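Local atomic coordinates of nucleoporin NUP159 (Saccharomyces cerevisiae, PDB entry 1XIP), a protein that forms part of the nuclear pore complex and, through its N-terminal beta-propeller domain, tethers the helicase Dbp5 to the pore for mRNA export. Residues L35-L40 / Q272-P277. Sequence-based numbering, arbitrary orientation.
Sequences LPFASL and QIVRFP
Phe276 sets the edge of its ring against a face of Phe37 in a T-shaped pair, the centroids 5.5 Å apart and the planes at 89°. Its CD1 does the touching, 3.9 Å from CE2 of Phe37 and offset toward the rim. Phe37 is the centre of an inverse gamma turn and carries CG anti to its backbone N (chi1 -163°), which sets CG beside the carbonyl carbon, and the ring beyond it meets Phe276; the same ring also reaches CG1 of Val274. CD2 of Phe276 also comes to 3.4 Å from the backbone N of Ser39, and the ring stacks with Phe130. Phenylalanine suits this place because it offers a C-H rim to the face of Phe37 and a flat ring that can stack with Phe130.

Arg275 starts away from 35-40, but its chain bends at chi2 and chi3, and its guanidinium meets that segment. CD1 of Leu40 lies over one face of the group, 3.6 Å from NH1 of Arg275, while CG of Leu35 packs on CD of Arg275. Aliphatic leucines suit the flat group and methylenes, while NH1 donates to a water.

No direct hydrogen bond joins the segments; water does the work. One water accepts from both NH1 of Arg275 (2.9 Å) and the backbone N of Phe276, and lies 3.2 Å from O of Ala38, a possible acceptor. Another accepts from N of Leu35 and donates to O of Val274 (3.1 Å), linking two backbone groups in loops.

Both segments are loops leading into strands, 43-46 and 279-284, and their water-bridged, aromatic contact joins distant parts of the chain within the Nup159 beta-propeller.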
ATOM      1  N   LEU A  35      -9.560  10.668  -8.440  1.00 26.22           N
ATOM      2  CA  LEU A  35      -9.481   9.524  -7.529  1.00 25.26           C
ATOM      3  C   LEU A  35      -9.988   9.943  -6.161  1.00 24.80           C
ATOM      4  O   LEU A  35      -9.845  11.102  -5.808  1.00 24.85           O
ATOM      5  CB  LEU A  35      -8.030   9.111  -7.361  1.00 24.68           C
ATOM      6  CG  LEU A  35      -7.200   8.431  -8.440  1.00 25.20           C
ATOM      7  CD1 LEU A  35      -7.493   6.964  -8.461  1.00 24.15           C
ATOM      8  CD2 LEU A  35      -7.330   9.050  -9.836  1.00 25.61           C
ATOM      9  N   PRO A  36     -10.552   9.021  -5.373  1.00 24.33           N
ATOM     10  CA  PRO A  36     -10.997   9.359  -4.015  1.00 24.13           C
ATOM     11  C   PRO A  36      -9.804   9.771  -3.163  1.00 24.27           C
ATOM     12  O   PRO A  36      -8.812   9.041  -3.140  1.00 25.33           O
ATOM     13  CB  PRO A  36     -11.596   8.048  -3.501  1.00 23.84           C
ATOM     14  CG  PRO A  36     -11.912   7.281  -4.711  1.00 23.59           C
ATOM     15  CD  PRO A  36     -10.828   7.610  -5.700  1.00 24.12           C
ATOM     16  N   PHE A  37      -9.887  10.925  -2.502  1.00 23.68           N
ATOM     17  CA  PHE A  37      -8.779  11.454  -1.721  1.00 22.79           C
ATOM     18  C   PHE A  37      -8.584  10.654  -0.441  1.00 22.32           C
ATOM     19  O   PHE A  37      -8.988  11.063   0.644  1.00 22.41           O
ATOM     20  CB  PHE A  37      -8.981  12.948  -1.418  1.00 23.20           C
ATOM     21  CG  PHE A  37      -7.721  13.652  -0.981  1.00 23.42           C
ATOM     22  CD1 PHE A  37      -6.634  13.776  -1.847  1.00 24.12           C
ATOM     23  CD2 PHE A  37      -7.613  14.175   0.295  1.00 23.66           C
ATOM     24  CE1 PHE A  37      -5.460  14.413  -1.434  1.00 23.75           C
ATOM     25  CE2 PHE A  37      -6.438  14.811   0.712  1.00 24.08           C
ATOM     26  CZ  PHE A  37      -5.364  14.921  -0.155  1.00 23.72           C
ATOM     27  N   ALA A  38      -7.949   9.496  -0.593  1.00 21.69           N
ATOM     28  CA  ALA A  38      -7.687   8.560   0.497  1.00 20.82           C
ATOM     29  C   ALA A  38      -6.601   7.656   0.005  1.00 20.46           C
ATOM     30  O   ALA A  38      -6.277   7.639  -1.193  1.00 21.27           O
ATOM     31  CB  ALA A  38      -8.921   7.749   0.813  1.00 20.95           C
ATOM     32  N   SER A  39      -6.007   6.902   0.896  1.00 19.49           N
ATOM     33  CA  SER A  39      -5.057   5.931   0.433  1.00 19.38           C
ATOM     34  C   SER A  39      -5.888   4.786  -0.124  1.00 19.07           C
ATOM     35  O   SER A  39      -6.911   4.419   0.447  1.00 19.24           O
ATOM     36  CB  SER A  39      -4.161   5.497   1.556  1.00 19.08           C
ATOM     37  OG  SER A  39      -4.914   4.890   2.561  1.00 23.14           O
ATOM     38  N   LEU A  40      -5.506   4.277  -1.285  1.00 18.75           N
ATOM     39  CA  LEU A  40      -6.359   3.326  -1.974  1.00 18.00           C
ATOM     40  C   LEU A  40      -5.698   1.980  -1.979  1.00 17.69           C
ATOM     41  O   LEU A  40      -4.497   1.889  -2.210  1.00 17.60           O
ATOM     42  CB  LEU A  40      -6.638   3.770  -3.404  1.00 17.87           C
ATOM     43  CG  LEU A  40      -7.060   5.194  -3.754  1.00 17.40           C
ATOM     44  CD1 LEU A  40      -7.047   5.342  -5.283  1.00 17.87           C
ATOM     45  CD2 LEU A  40      -8.420   5.448  -3.254  1.00 17.17           C
ATOM     46  N   GLN A 272       2.027  13.087 -11.311  1.00 29.25           N
ATOM     47  CA  GLN A 272       1.255  14.275 -11.739  1.00 29.34           C
ATOM     48  C   GLN A 272      -0.270  14.182 -11.572  1.00 28.58           C
ATOM     49  O   GLN A 272      -0.992  15.026 -12.080  1.00 28.81           O
ATOM     50  CB  GLN A 272       1.570  14.655 -13.181  1.00 29.76           C
ATOM     51  CG  GLN A 272       3.054  14.732 -13.522  1.00 32.25           C
ATOM     52  CD  GLN A 272       3.287  14.548 -15.012  1.00 34.46           C
ATOM     53  OE1 GLN A 272       3.299  13.408 -15.518  1.00 34.45           O
ATOM     54  NE2 GLN A 272       3.438  15.663 -15.727  1.00 34.09           N
ATOM     55  N   ILE A 273      -0.757  13.157 -10.881  1.00 27.77           N
ATOM     56  CA  ILE A 273      -2.165  13.093 -10.500  1.00 26.90           C
ATOM     57  C   ILE A 273      -2.264  13.403  -9.012  1.00 26.12           C
ATOM     58  O   ILE A 273      -1.390  13.020  -8.237  1.00 26.22           O
ATOM     59  CB  ILE A 273      -2.780  11.675 -10.797  1.00 27.00           C
ATOM     60  CG1 ILE A 273      -2.440  11.150 -12.214  1.00 26.75           C
ATOM     61  CG2 ILE A 273      -4.300  11.660 -10.548  1.00 27.58           C
ATOM     62  CD1 ILE A 273      -2.523  12.156 -13.358  1.00 24.94           C
ATOM     63  N   VAL A 274      -3.320  14.110  -8.620  1.00 25.32           N
ATOM     64  CA  VAL A 274      -3.605  14.365  -7.207  1.00 24.33           C
ATOM     65  C   VAL A 274      -3.920  13.070  -6.510  1.00 23.72           C
ATOM     66  O   VAL A 274      -4.891  12.395  -6.825  1.00 23.72           O
ATOM     67  CB  VAL A 274      -4.795  15.326  -7.000  1.00 24.47           C
ATOM     68  CG1 VAL A 274      -5.101  15.486  -5.497  1.00 24.02           C
ATOM     69  CG2 VAL A 274      -4.511  16.667  -7.639  1.00 23.84           C
ATOM     70  N   ARG A 275      -3.080  12.738  -5.548  1.00 23.62           N
ATOM     71  CA  ARG A 275      -3.201  11.513  -4.788  1.00 22.95           C
ATOM     72  C   ARG A 275      -2.933  11.781  -3.346  1.00 22.62           C
ATOM     73  O   ARG A 275      -2.093  12.616  -3.009  1.00 22.78           O
ATOM     74  CB  ARG A 275      -2.219  10.472  -5.308  1.00 22.39           C
ATOM     75  CG  ARG A 275      -2.605   9.955  -6.654  1.00 22.05           C
ATOM     76  CD  ARG A 275      -3.859   9.133  -6.622  1.00 21.39           C
ATOM     77  NE  ARG A 275      -3.513   7.747  -6.871  1.00 22.36           N
ATOM     78  CZ  ARG A 275      -3.518   6.789  -5.973  1.00 21.01           C
ATOM     79  NH1 ARG A 275      -3.892   7.019  -4.722  1.00 24.30           N
ATOM     80  NH2 ARG A 275      -3.179   5.585  -6.332  1.00 20.38           N
ATOM     81  N   PHE A 276      -3.676  11.089  -2.497  1.00 22.59           N
ATOM     82  CA  PHE A 276      -3.364  11.004  -1.092  1.00 23.00           C
ATOM     83  C   PHE A 276      -2.123  10.124  -0.938  1.00 23.78           C
ATOM     84  O   PHE A 276      -2.053   9.051  -1.528  1.00 24.23           O
ATOM     85  CB  PHE A 276      -4.545  10.403  -0.340  1.00 22.75           C
ATOM     86  CG  PHE A 276      -4.393  10.421   1.146  1.00 22.25           C
ATOM     87  CD1 PHE A 276      -4.755  11.544   1.879  1.00 23.30           C
ATOM     88  CD2 PHE A 276      -3.878   9.320   1.817  1.00 21.41           C
ATOM     89  CE1 PHE A 276      -4.608  11.564   3.275  1.00 24.28           C
ATOM     90  CE2 PHE A 276      -3.720   9.325   3.199  1.00 23.27           C
ATOM     91  CZ  PHE A 276      -4.090  10.446   3.938  1.00 23.30           C
ATOM     92  N   PRO A 277      -1.137  10.598  -0.180  1.00 24.37           N
ATOM     93  CA  PRO A 277       0.104   9.852   0.100  1.00 24.44           C
ATOM     94  C   PRO A 277      -0.086   8.503   0.746  1.00 24.15           C
ATOM     95  O   PRO A 277      -0.650   8.425   1.832  1.00 25.40           O
ATOM     96  CB  PRO A 277       0.831  10.765   1.070  1.00 24.24           C
ATOM     97  CG  PRO A 277       0.420  12.110   0.608  1.00 25.91           C
ATOM     98  CD  PRO A 277      -1.094  11.952   0.397  1.00 24.90           C
TER
HETATM   99  O   HOH W   1      -7.636  12.670  -8.270  1.00 21.16           O
HETATM  100  O   HOH W   2      -3.704   7.011  -2.124  1.00 18.93           O
HETATM  101  O   HOH W   3      -5.502   9.240  -3.884  1.00 19.51           O